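PDB 1JI0: ABC transporter from Thermotoga maritima, which binds ATP and is probably the ATP-hydrolysing subunit of an ABC transporter for branched-chain amino acids. Local coordinates for residues M1-I5 with V29-Q33; V35-G39 with A199-L203; A53-A58 with T71-A75; G105-D111 with L154-P158; W121-F126 with V181-I185. All coordinates share one frame; numbering follows the deposited sequence.

Interaction 1: residues M1-I5 with V29-Q33; sequences MVSDI and VPRGQ. Residue 2 of segment 1-5 comes from a tag, linker or insertion.
With CG turned away from the backbone N (chi1 175°) and a bend at chi3 (-57°), R31 brings its guanidinium to S3 and V2, its edge to S3 O. NE and NH2 both grip this one carbonyl oxygen, side-on, with the oxygen close to the guanidinium plane. The bond from R31 NE to S3 O is 3.1 Å long, and the one from R31 NH2 to S3 O is 3.2 Å. Neither N-H points straight at it, as expected when two donors share one acceptor. V2, which comes from an insertion into the natural sequence, lays its CG1 methyl over one face of the guanidinium, 3.3 Å from R31 NH2. The backbone adds a nearly straight bond, R31 N to D4 O at 2.8 Å. One water joins the same two residues by donating to D4 OD1 and to R31 O. I5 and P30 lie side by side and point the same way, with I5 CD1 4.0 Å from P30 CG. Within the first segment, I5 N donates to S3 OG at 2.9 Å, an ST turn just before strand 5-16. S3 N bonds to N66 OD1 outside the contact. After P30 the chain reverses in a type II turn to Q33, with G32 at positive phi. I5 and P30 form an antiparallel non-hydrogen-bonded pair. The contact is thus the start of strand 5-16 set against the end of strand 25-30, in the antiparallel beta subdomain of an ABC ATPase.

Interaction 2: residues V35-G39 with A199-L203; sequences VTLIG and ALGAL
Strand 34-38 is the central strand that leads into the P-loop of this ABC ATPase, and helix 199-205 covers one face of it. The short segments run nearly antiparallel, at 165°, with their axes 9.0 Å apart. Only T36 and I38 reach the helix, because alternate side chains of the strand point to this face. I38 CG1 sits between the backbone N and the carbonyl carbon (chi1 63°), which sends CD1 between two helix side chains. I38 CD1 lies 3.8 Å from A199 CB. It is equally near L203 CD1, and the two side chains cross at about a right angle. The other branch, I38 CG2, touches A202 CB at 4.1 Å. T36 is polar but buried, and its OG1 is satisfied by a bond to L194 O on the adjacent strand 192-196. Beyond I38, G39 begins the P-loop pattern, and its carbonyl oxygen accepts from K45 NZ, a residue that binds ATP. L226 and L227 of helix 223-227 also pack on L203. T36 divides its tip: CG2 packs 3.9 Å from L203 CD2, while OG1 rests 3.5 Å from A202 CB.

Interaction 3: residues A53-A58 with T71-A75; sequences AGLVRA and TNKPA
The side-chain amide of N72 pairs with both backbone polar groups of A58. A58 N donates to N72 OD1 at 2.9 Å, in the carbonyl plane and on a lone pair. N72 ND2 donates back to A58 O at 3.0 Å. Both bonds are almost straight, at 178°, and A58 O lies in the amide plane. This double grip fixes the rotation of the amide. R57 extends across it at about a right angle, and its guanidinium lies nearly parallel to the amide, 10° apart, with N72 ND2 over one face. Replacing N72 by an alanine would probably leave A58 N and A58 O without these partners and R57 without the amide against its guanidinium. A second group of contacts lies at the other end of the segments. A75 CB touches L55 CD2 at 3.6 Å, and A75 CA makes a CA-H...O contact with A53 O at 3.3 Å. These contacts join the end of the helix that follows the P-loop of this ABC ATPase to the start of helix 75-80, where P74 is the N-cap residue. G54 ends helix 45-52 in a Schellman motif, with positive phi. A side chain there would run into K73 O. At this end a water donates to A53 O and A75 O. Nearer N72, another lies between V56 O and N72 OD1, 2.9 Å from N72 OD1. Further out, T71 OG1 is hydrogen-bonded to I63 N and D69 OD1. V56 packs on S50 and A51 of helix 45-52, and A58 on L12 of strand 5-16.

Interaction 4: residues G105-D111 with L154-P158; sequences GAYNRKD and LMSRP
Two guanidinium groups meet here, with their planes 66° apart. R109 NH1 sits over the centre of one face of R157, 3.0 Å from R157 CZ. R157 in turn lies at the edge of the R109 guanidinium, near its plane. The contact joins a loop of the helical part of the ABC ATPase, before helix 114-125, to the one that leads from helix 142-154 to core strand 160-164. Two carboxylates lie beside the arginines. D111 OD2 is 3.5 Å from R157 NH1 and 3.4 Å from R109 NH1. It is well out of both guanidinium planes, so these salt bridges act through charge alone. D118 of helix 114-125 also forms salt bridges with both arginines. R109, D111 and R157 thus form a salt-bridge network, and the two carboxylates probably balance the paired positive charges. R157 follows the end of helix 142-154 with positive phi, in a type I turn from L154. Beside the cluster, M155, a selenomethionine, bends at chi2 (-55°) and chi3, which brings CE 3.4 Å from R109 NH2 and 3.9 Å from A106 CB. The backbone of G105 comes up against M155 and S156. S156 CB lies 3.1 Å from G105 O, while S156 OG turns to A153 O.

Interaction 5: residues W121-F126 with V181-I185; sequences WIFSLF and VIQKI
L125 reaches across to helix 172-187, and each part of its side chain meets something different. Its CB lies 4.1 Å from V181 CG2 and also sits over one face of the F126 ring. CG is anti to the carbonyl carbon (chi1 -67°), which carries the two methyls forward between the helices. CD2 touches K184 CB at 3.7 Å, and the two side chains slide past each other in opposite directions. CD1 approaches I185 CG1 at 4.3 Å and lies over one face of the W121 indole, toward its rim. The indole meets the second helix with its edge: W121 CZ2 is 4.0 Å from I185 CA. F126 closes the other end, where its CE1 lies 3.7 Å from V181 CG2 and the side chains cross at about a right angle. M147 of helix 142-154 packs on F126 as well. Shortening F126 to an alanine is likely to open a gap beside V181 and take the ring away from L125 CB. Beside the apolar contacts a water accepts from K184 NZ at 2.6 Å and donates to L125 O. This oxygen lies at the end of helix 114-125, since F126 is the first residue to leave it. L154 of helix 142-154 touches both L125 and I185. The arrangement is an apolar helix pair, near antiparallel at 151°, that sets the helical subdomain of an ABC ATPase against a helix flanking its core sheet.

Overall arrangement
From the N terminus, interaction 1 closes first and joins the start of strand 5-16 to the end of strand 25-30. Strand 34-38 then opens interaction 2, which closes only at helix 199-205. Interactions 3, 4 and 5 all fall within that long loop. Interaction 3 closes a short loop between helices 45-52 and 75-80. Interactions 4 and 5 cross, their segments alternating along the chain, and touch through M155 and L154. Interaction 4 joins the loop before helix 114-125 to the end of helix 142-154, and interaction 5 joins helix 114-125 to helix 172-187. Interactions 1 and 2 meet where P30 and V29 pack on V35, linking the antiparallel sheet to the mixed core sheet.

Interaction 1: residues M1-I5 with V29-Q33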
# COMPACT_ATOMS: atom_id res chain seq x y z
N MSE A 1 13.34 -0.69 17.81
CA MSE A 1 13.02 -2.15 17.79
C MSE A 1 12.72 -2.60 16.37
O MSE A 1 12.30 -1.81 15.54
CB MSE A 1 11.80 -2.47 18.65
CG MSE A 1 12.03 -2.51 20.14
SE MSE A 1 10.34 -2.90 21.04
CE MSE A 1 9.39 -1.26 20.60
N VAL A 2 12.95 -3.88 16.11
CA VAL A 2 12.69 -4.45 14.80
C VAL A 2 11.95 -5.75 15.07
O VAL A 2 12.45 -6.61 15.78
CB VAL A 2 14.00 -4.75 14.05
CG1 VAL A 2 13.70 -5.20 12.62
CG2 VAL A 2 14.88 -3.51 14.04
N SER A 3 10.75 -5.89 14.51
CA SER A 3 9.97 -7.09 14.73
C SER A 3 9.73 -7.93 13.49
O SER A 3 9.82 -7.44 12.37
CB SER A 3 8.62 -6.71 15.32
OG SER A 3 7.79 -7.84 15.46
N ASP A 4 9.44 -9.21 13.70
CA ASP A 4 9.13 -10.11 12.60
C ASP A 4 7.74 -9.70 12.08
O ASP A 4 7.35 -10.05 10.96
CB ASP A 4 9.09 -11.55 13.08
CG ASP A 4 8.55 -12.49 12.04
OD1 ASP A 4 9.14 -12.57 10.94
OD2 ASP A 4 7.52 -13.15 12.31
N ILE A 5 6.99 -8.97 12.90
CA ILE A 5 5.67 -8.47 12.53
C ILE A 5 5.88 -6.96 12.44
O ILE A 5 5.92 -6.29 13.46
CB ILE A 5 4.59 -8.78 13.61
CG1 ILE A 5 4.38 -10.29 13.74
CG2 ILE A 5 3.25 -8.10 13.24
CD1 ILE A 5 3.94 -10.97 12.43
N VAL A 29 1.12 -7.79 9.59
CA VAL A 29 1.84 -7.74 8.32
C VAL A 29 3.27 -8.19 8.64
O VAL A 29 4.07 -7.40 9.15
CB VAL A 29 1.86 -6.30 7.74
CG1 VAL A 29 2.48 -6.31 6.35
CG2 VAL A 29 0.42 -5.74 7.68
N PRO A 30 3.59 -9.47 8.36
CA PRO A 30 4.93 -10.01 8.63
C PRO A 30 6.01 -9.42 7.75
O PRO A 30 5.76 -9.08 6.58
CB PRO A 30 4.76 -11.52 8.39
CG PRO A 30 3.25 -11.75 8.60
CD PRO A 30 2.67 -10.53 7.92
N ARG A 31 7.22 -9.32 8.30
CA ARG A 31 8.37 -8.77 7.59
C ARG A 31 8.61 -9.53 6.29
O ARG A 31 8.57 -10.76 6.27
CB ARG A 31 9.62 -8.86 8.48
CG ARG A 31 10.93 -8.41 7.80
CD ARG A 31 12.03 -8.22 8.84
NE ARG A 31 11.61 -7.24 9.84
CZ ARG A 31 11.58 -5.92 9.65
NH1 ARG A 31 11.98 -5.41 8.50
NH2 ARG A 31 11.11 -5.11 10.60
N GLY A 32 8.84 -8.78 5.21
CA GLY A 32 9.12 -9.39 3.92
C GLY A 32 7.94 -9.96 3.16
O GLY A 32 8.12 -10.53 2.09
N GLN A 33 6.73 -9.81 3.69
CA GLN A 33 5.56 -10.34 3.00
C GLN A 33 4.68 -9.28 2.37
O GLN A 33 4.84 -8.08 2.63
CB GLN A 33 4.70 -11.16 3.97
CG GLN A 33 5.31 -12.48 4.41
CD GLN A 33 4.37 -13.29 5.28
OE1 GLN A 33 3.15 -13.10 5.23
NE2 GLN A 33 4.92 -14.19 6.08
O HOH W 1 8.40 -12.80 8.31

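Interaction 2: residues V35-G39 with A199-L203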
# COMPACT_ATOMS: atom_id res chain seq x y z
N VAL A 35 0.85 -8.38 2.26
CA VAL A 35 -0.43 -8.70 2.88
C VAL A 35 -1.48 -7.83 2.20
O VAL A 35 -1.24 -6.66 1.95
CB VAL A 35 -0.43 -8.40 4.39
CG1 VAL A 35 -1.85 -8.47 4.95
CG2 VAL A 35 0.45 -9.40 5.11
N THR A 36 -2.63 -8.40 1.89
CA THR A 36 -3.65 -7.61 1.25
C THR A 36 -4.96 -7.58 2.02
O THR A 36 -5.37 -8.55 2.67
CB THR A 36 -3.91 -8.10 -0.20
OG1 THR A 36 -4.81 -7.19 -0.85
CG2 THR A 36 -4.52 -9.50 -0.20
N LEU A 37 -5.60 -6.42 1.97
CA LEU A 37 -6.87 -6.20 2.61
C LEU A 37 -7.80 -5.97 1.43
O LEU A 37 -7.60 -5.03 0.66
CB LEU A 37 -6.78 -4.98 3.52
CG LEU A 37 -8.00 -4.49 4.29
CD1 LEU A 37 -8.53 -5.59 5.21
CD2 LEU A 37 -7.57 -3.26 5.11
N ILE A 38 -8.78 -6.84 1.27
CA ILE A 38 -9.72 -6.73 0.16
C ILE A 38 -11.15 -6.62 0.67
O ILE A 38 -11.43 -6.93 1.83
CB ILE A 38 -9.62 -7.95 -0.79
CG1 ILE A 38 -10.01 -9.23 -0.05
CG2 ILE A 38 -8.19 -8.07 -1.33
CD1 ILE A 38 -9.99 -10.47 -0.95
N GLY A 39 -12.04 -6.15 -0.19
CA GLY A 39 -13.43 -6.01 0.17
C GLY A 39 -14.11 -5.06 -0.78
O GLY A 39 -13.45 -4.33 -1.52
N ALA A 199 -9.73 -7.99 -6.11
CA ALA A 199 -9.35 -9.10 -5.25
C ALA A 199 -8.51 -10.17 -5.94
O ALA A 199 -7.55 -10.68 -5.36
CB ALA A 199 -10.61 -9.73 -4.63
N LEU A 200 -8.87 -10.51 -7.17
CA LEU A 200 -8.11 -11.52 -7.90
C LEU A 200 -6.65 -11.11 -8.04
O LEU A 200 -5.74 -11.84 -7.64
CB LEU A 200 -8.73 -11.73 -9.29
CG LEU A 200 -8.07 -12.80 -10.16
CD1 LEU A 200 -8.06 -14.13 -9.41
CD2 LEU A 200 -8.82 -12.94 -11.47
N GLY A 201 -6.41 -9.93 -8.61
CA GLY A 201 -5.04 -9.47 -8.78
C GLY A 201 -4.30 -9.39 -7.46
O GLY A 201 -3.15 -9.81 -7.37
N ALA A 202 -4.97 -8.86 -6.44
CA ALA A 202 -4.36 -8.71 -5.12
C ALA A 202 -4.00 -10.05 -4.48
O ALA A 202 -2.89 -10.24 -4.00
CB ALA A 202 -5.31 -7.92 -4.20
N LEU A 203 -4.96 -10.97 -4.47
CA LEU A 203 -4.72 -12.28 -3.88
C LEU A 203 -3.66 -13.09 -4.62
O LEU A 203 -2.96 -13.92 -4.02
CB LEU A 203 -6.02 -13.07 -3.79
CG LEU A 203 -7.00 -12.56 -2.72
CD1 LEU A 203 -8.33 -13.31 -2.84
CD2 LEU A 203 -6.37 -12.74 -1.34

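Interaction 3: residues A53-A58 with T71-A75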
# COMPACT_ATOMS: atom_id res chain seq x y z
N ALA A 53 -1.90 5.39 9.28
CA ALA A 53 -1.06 6.56 8.96
C ALA A 53 -1.36 7.75 9.87
O ALA A 53 -0.72 8.80 9.76
CB ALA A 53 -1.25 6.95 7.50
N GLY A 54 -2.34 7.59 10.75
CA GLY A 54 -2.71 8.66 11.66
C GLY A 54 -3.45 9.82 11.00
O GLY A 54 -3.34 10.96 11.44
N LEU A 55 -4.21 9.52 9.96
CA LEU A 55 -4.96 10.55 9.24
C LEU A 55 -6.39 10.62 9.76
O LEU A 55 -7.12 11.57 9.50
CB LEU A 55 -4.96 10.26 7.74
CG LEU A 55 -3.57 10.17 7.12
CD1 LEU A 55 -3.67 9.88 5.64
CD2 LEU A 55 -2.82 11.46 7.37
N VAL A 56 -6.80 9.59 10.50
CA VAL A 56 -8.12 9.55 11.09
C VAL A 56 -7.89 8.97 12.48
O VAL A 56 -6.95 8.21 12.68
CB VAL A 56 -9.09 8.66 10.27
CG1 VAL A 56 -8.59 7.23 10.21
CG2 VAL A 56 -10.47 8.70 10.88
N ARG A 57 -8.72 9.35 13.44
CA ARG A 57 -8.53 8.88 14.81
C ARG A 57 -9.00 7.46 15.11
O ARG A 57 -10.04 7.00 14.62
CB ARG A 57 -9.21 9.83 15.79
CG ARG A 57 -8.97 9.47 17.25
CD ARG A 57 -9.81 10.32 18.19
NE ARG A 57 -9.70 9.86 19.57
CZ ARG A 57 -8.59 9.92 20.30
NH1 ARG A 57 -8.59 9.47 21.54
NH2 ARG A 57 -7.48 10.43 19.77
N ALA A 58 -8.23 6.77 15.95
CA ALA A 58 -8.56 5.42 16.38
C ALA A 58 -9.14 5.56 17.78
O ALA A 58 -8.42 5.82 18.73
CB ALA A 58 -7.31 4.56 16.40
N THR A 71 -0.29 4.23 17.91
CA THR A 71 -1.70 4.57 17.85
C THR A 71 -1.93 6.06 18.06
O THR A 71 -1.57 6.62 19.10
CB THR A 71 -2.49 3.81 18.92
OG1 THR A 71 -2.16 2.43 18.86
CG2 THR A 71 -3.98 3.98 18.69
N ASN A 72 -2.52 6.69 17.05
CA ASN A 72 -2.84 8.11 17.09
C ASN A 72 -1.66 9.08 17.11
O ASN A 72 -1.82 10.24 17.49
CB ASN A 72 -3.79 8.40 18.26
CG ASN A 72 -5.16 7.81 18.04
OD1 ASN A 72 -5.74 7.97 16.96
ND2 ASN A 72 -5.69 7.13 19.05
N LYS A 73 -0.49 8.62 16.70
CA LYS A 73 0.66 9.51 16.66
C LYS A 73 0.48 10.43 15.47
O LYS A 73 -0.33 10.15 14.58
CB LYS A 73 1.97 8.73 16.50
CG LYS A 73 2.49 8.08 17.78
CD LYS A 73 3.90 7.56 17.57
CE LYS A 73 4.47 6.99 18.87
NZ LYS A 73 4.50 8.00 19.97
N PRO A 74 1.22 11.55 15.43
CA PRO A 74 1.11 12.50 14.32
C PRO A 74 1.47 11.86 12.98
O PRO A 74 2.49 11.17 12.86
CB PRO A 74 2.11 13.59 14.71
CG PRO A 74 2.12 13.53 16.21
CD PRO A 74 2.15 12.05 16.45
N ALA A 75 0.64 12.10 11.97
CA ALA A 75 0.87 11.54 10.65
C ALA A 75 2.29 11.82 10.16
O ALA A 75 2.92 10.97 9.54
CB ALA A 75 -0.15 12.10 9.65
O HOH W 2 1.31 9.10 8.35
O HOH W 3 -2.82 11.21 14.36
O HOH W 4 -4.77 7.67 14.27

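Interaction 4: residues G105-D111 with L154-P158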
# COMPACT_ATOMS: atom_id res chain seq x y z
N GLY A 105 11.35 11.96 -2.90
CA GLY A 105 11.07 10.84 -2.03
C GLY A 105 12.23 10.52 -1.11
O GLY A 105 12.05 9.99 -0.02
N ALA A 106 13.44 10.85 -1.55
CA ALA A 106 14.64 10.59 -0.76
C ALA A 106 15.15 11.86 -0.08
O ALA A 106 16.35 12.03 0.11
CB ALA A 106 15.72 10.00 -1.65
N TYR A 107 14.23 12.73 0.32
CA TYR A 107 14.60 13.99 0.96
C TYR A 107 15.29 13.83 2.31
O TYR A 107 15.97 14.75 2.77
CB TYR A 107 13.36 14.87 1.15
CG TYR A 107 12.52 14.48 2.35
CD1 TYR A 107 11.58 13.46 2.26
CD2 TYR A 107 12.68 15.13 3.57
CE1 TYR A 107 10.82 13.08 3.38
CE2 TYR A 107 11.93 14.76 4.69
CZ TYR A 107 11.00 13.74 4.59
OH TYR A 107 10.24 13.39 5.69
N ASN A 108 15.12 12.68 2.95
CA ASN A 108 15.70 12.47 4.26
C ASN A 108 16.61 11.25 4.35
O ASN A 108 16.57 10.52 5.35
CB ASN A 108 14.58 12.35 5.30
CG ASN A 108 15.09 12.31 6.72
OD1 ASN A 108 14.33 12.03 7.65
ND2 ASN A 108 16.37 12.62 6.90
N ARG A 109 17.44 11.02 3.35
CA ARG A 109 18.30 9.84 3.40
C ARG A 109 19.78 10.04 3.70
O ARG A 109 20.39 9.22 4.39
CB ARG A 109 18.14 9.02 2.11
CG ARG A 109 16.93 8.11 2.15
CD ARG A 109 17.25 6.75 1.57
NE ARG A 109 17.29 6.76 0.12
CZ ARG A 109 17.75 5.76 -0.62
NH1 ARG A 109 18.22 4.67 -0.05
NH2 ARG A 109 17.72 5.85 -1.95
N LYS A 110 20.37 11.12 3.20
CA LYS A 110 21.79 11.39 3.45
C LYS A 110 22.67 10.34 2.76
O LYS A 110 23.89 10.48 2.72
CB LYS A 110 22.06 11.39 4.96
CG LYS A 110 22.66 12.69 5.49
CD LYS A 110 24.07 12.92 4.95
CE LYS A 110 24.64 14.24 5.42
NZ LYS A 110 26.05 14.42 4.96
N ASP A 111 22.04 9.30 2.23
CA ASP A 111 22.76 8.24 1.52
C ASP A 111 23.59 8.85 0.40
O ASP A 111 23.43 10.02 0.05
CB ASP A 111 21.76 7.25 0.90
CG ASP A 111 21.19 6.27 1.91
OD1 ASP A 111 20.78 6.70 3.00
OD2 ASP A 111 21.16 5.05 1.60
N LEU A 154 9.24 4.57 -3.04
CA LEU A 154 10.39 3.68 -2.97
C LEU A 154 11.68 4.43 -2.64
O LEU A 154 12.51 3.93 -1.89
CB LEU A 154 10.56 2.92 -4.29
CG LEU A 154 9.59 1.77 -4.55
CD1 LEU A 154 9.93 1.11 -5.89
CD2 LEU A 154 9.69 0.76 -3.43
N MSE A 155 11.86 5.62 -3.21
CA MSE A 155 13.07 6.40 -2.97
C MSE A 155 13.28 6.74 -1.49
O MSE A 155 14.36 7.18 -1.11
CB MSE A 155 13.05 7.68 -3.80
CG MSE A 155 13.25 7.45 -5.29
SE MSE A 155 14.87 6.45 -5.70
CE MSE A 155 16.11 7.36 -4.53
N SER A 156 12.26 6.55 -0.66
CA SER A 156 12.39 6.84 0.76
C SER A 156 12.79 5.57 1.50
O SER A 156 12.96 5.59 2.72
CB SER A 156 11.08 7.38 1.33
OG SER A 156 10.14 6.34 1.56
N ARG A 157 12.93 4.47 0.77
CA ARG A 157 13.30 3.19 1.35
C ARG A 157 12.40 2.87 2.56
O ARG A 157 12.86 2.73 3.70
CB ARG A 157 14.78 3.23 1.76
CG ARG A 157 15.35 1.91 2.24
CD ARG A 157 16.87 1.91 2.19
NE ARG A 157 17.38 1.81 0.83
CZ ARG A 157 18.67 1.79 0.50
NH1 ARG A 157 19.59 1.87 1.45
NH2 ARG A 157 19.04 1.68 -0.77
N PRO A 158 11.09 2.73 2.30
CA PRO A 158 10.05 2.44 3.29
C PRO A 158 10.29 1.18 4.12
O PRO A 158 10.80 0.19 3.61
CB PRO A 158 8.78 2.31 2.45
CG PRO A 158 9.13 2.95 1.13
CD PRO A 158 10.55 2.57 0.94

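Interaction 5: residues W121-F126 with V181-I185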
# COMPACT_ATOMS: atom_id res chain seq x y z
N TRP A 121 17.55 1.23 -9.74
CA TRP A 121 16.69 0.07 -9.55
C TRP A 121 15.27 0.41 -9.99
O TRP A 121 14.59 -0.41 -10.59
CB TRP A 121 16.68 -0.38 -8.09
CG TRP A 121 15.68 -1.47 -7.82
CD1 TRP A 121 15.50 -2.63 -8.53
CD2 TRP A 121 14.69 -1.50 -6.77
NE1 TRP A 121 14.47 -3.37 -8.00
CE2 TRP A 121 13.96 -2.70 -6.92
CE3 TRP A 121 14.36 -0.62 -5.73
CZ2 TRP A 121 12.91 -3.04 -6.06
CZ3 TRP A 121 13.32 -0.96 -4.87
CH2 TRP A 121 12.61 -2.16 -5.05
N ILE A 122 14.83 1.63 -9.69
CA ILE A 122 13.50 2.08 -10.06
C ILE A 122 13.39 2.24 -11.57
O ILE A 122 12.30 2.17 -12.14
CB ILE A 122 13.15 3.43 -9.37
CG1 ILE A 122 12.90 3.18 -7.88
CG2 ILE A 122 11.94 4.06 -10.03
CD1 ILE A 122 12.57 4.42 -7.11
N PHE A 123 14.53 2.46 -12.20
CA PHE A 123 14.58 2.62 -13.65
C PHE A 123 14.26 1.30 -14.34
O PHE A 123 13.51 1.26 -15.32
CB PHE A 123 15.97 3.11 -14.06
CG PHE A 123 16.21 4.56 -13.78
CD1 PHE A 123 17.50 5.05 -13.58
CD2 PHE A 123 15.14 5.46 -13.73
CE1 PHE A 123 17.73 6.40 -13.33
CE2 PHE A 123 15.36 6.82 -13.48
CZ PHE A 123 16.66 7.29 -13.29
N SER A 124 14.80 0.21 -13.80
CA SER A 124 14.55 -1.11 -14.36
C SER A 124 13.12 -1.54 -14.05
O SER A 124 12.52 -2.31 -14.80
CB SER A 124 15.54 -2.13 -13.79
OG SER A 124 15.47 -2.18 -12.38
N LEU A 125 12.56 -1.04 -12.95
CA LEU A 125 11.19 -1.37 -12.58
C LEU A 125 10.20 -0.58 -13.43
O LEU A 125 9.12 -1.09 -13.76
CB LEU A 125 10.93 -1.04 -11.11
CG LEU A 125 11.66 -1.86 -10.04
CD1 LEU A 125 11.40 -1.26 -8.67
CD2 LEU A 125 11.18 -3.30 -10.09
N PHE A 126 10.55 0.65 -13.78
CA PHE A 126 9.67 1.50 -14.57
C PHE A 126 10.36 2.09 -15.79
O PHE A 126 10.63 3.29 -15.84
CB PHE A 126 9.15 2.65 -13.70
CG PHE A 126 8.45 2.19 -12.46
CD1 PHE A 126 7.23 1.53 -12.53
CD2 PHE A 126 9.01 2.43 -11.21
CE1 PHE A 126 6.58 1.12 -11.38
CE2 PHE A 126 8.36 2.02 -10.05
CZ PHE A 126 7.15 1.36 -10.14
N VAL A 181 5.01 -5.39 -10.69
CA VAL A 181 5.99 -4.51 -10.07
C VAL A 181 5.91 -4.65 -8.54
O VAL A 181 6.93 -4.62 -7.84
CB VAL A 181 5.77 -3.03 -10.51
CG1 VAL A 181 5.32 -2.16 -9.35
CG2 VAL A 181 7.07 -2.49 -11.11
N ILE A 182 4.70 -4.80 -8.02
CA ILE A 182 4.51 -4.98 -6.59
C ILE A 182 5.28 -6.23 -6.15
O ILE A 182 5.90 -6.27 -5.08
CB ILE A 182 3.00 -5.10 -6.26
CG1 ILE A 182 2.36 -3.71 -6.37
CG2 ILE A 182 2.78 -5.70 -4.87
CD1 ILE A 182 0.84 -3.68 -6.29
N GLN A 183 5.27 -7.26 -6.99
CA GLN A 183 5.96 -8.51 -6.70
C GLN A 183 7.48 -8.31 -6.72
O GLN A 183 8.20 -8.81 -5.85
CB GLN A 183 5.54 -9.57 -7.71
CG GLN A 183 5.90 -10.97 -7.32
CD GLN A 183 5.20 -11.99 -8.19
OE1 GLN A 183 5.46 -12.08 -9.39
NE2 GLN A 183 4.30 -12.76 -7.59
N LYS A 184 7.96 -7.58 -7.72
CA LYS A 184 9.38 -7.29 -7.85
C LYS A 184 9.88 -6.48 -6.65
O LYS A 184 11.00 -6.68 -6.18
CB LYS A 184 9.65 -6.50 -9.13
CG LYS A 184 9.25 -7.22 -10.40
CD LYS A 184 9.54 -6.37 -11.62
CE LYS A 184 9.19 -7.11 -12.90
NZ LYS A 184 9.59 -6.31 -14.10
N ILE A 185 9.06 -5.55 -6.18
CA ILE A 185 9.43 -4.72 -5.03
C ILE A 185 9.57 -5.61 -3.80
O ILE A 185 10.55 -5.51 -3.07
CB ILE A 185 8.35 -3.64 -4.76
CG1 ILE A 185 8.35 -2.63 -5.91
CG2 ILE A 185 8.61 -2.95 -3.42
CD1 ILE A 185 7.21 -1.66 -5.86
O HOH W 5 8.68 -3.94 -13.86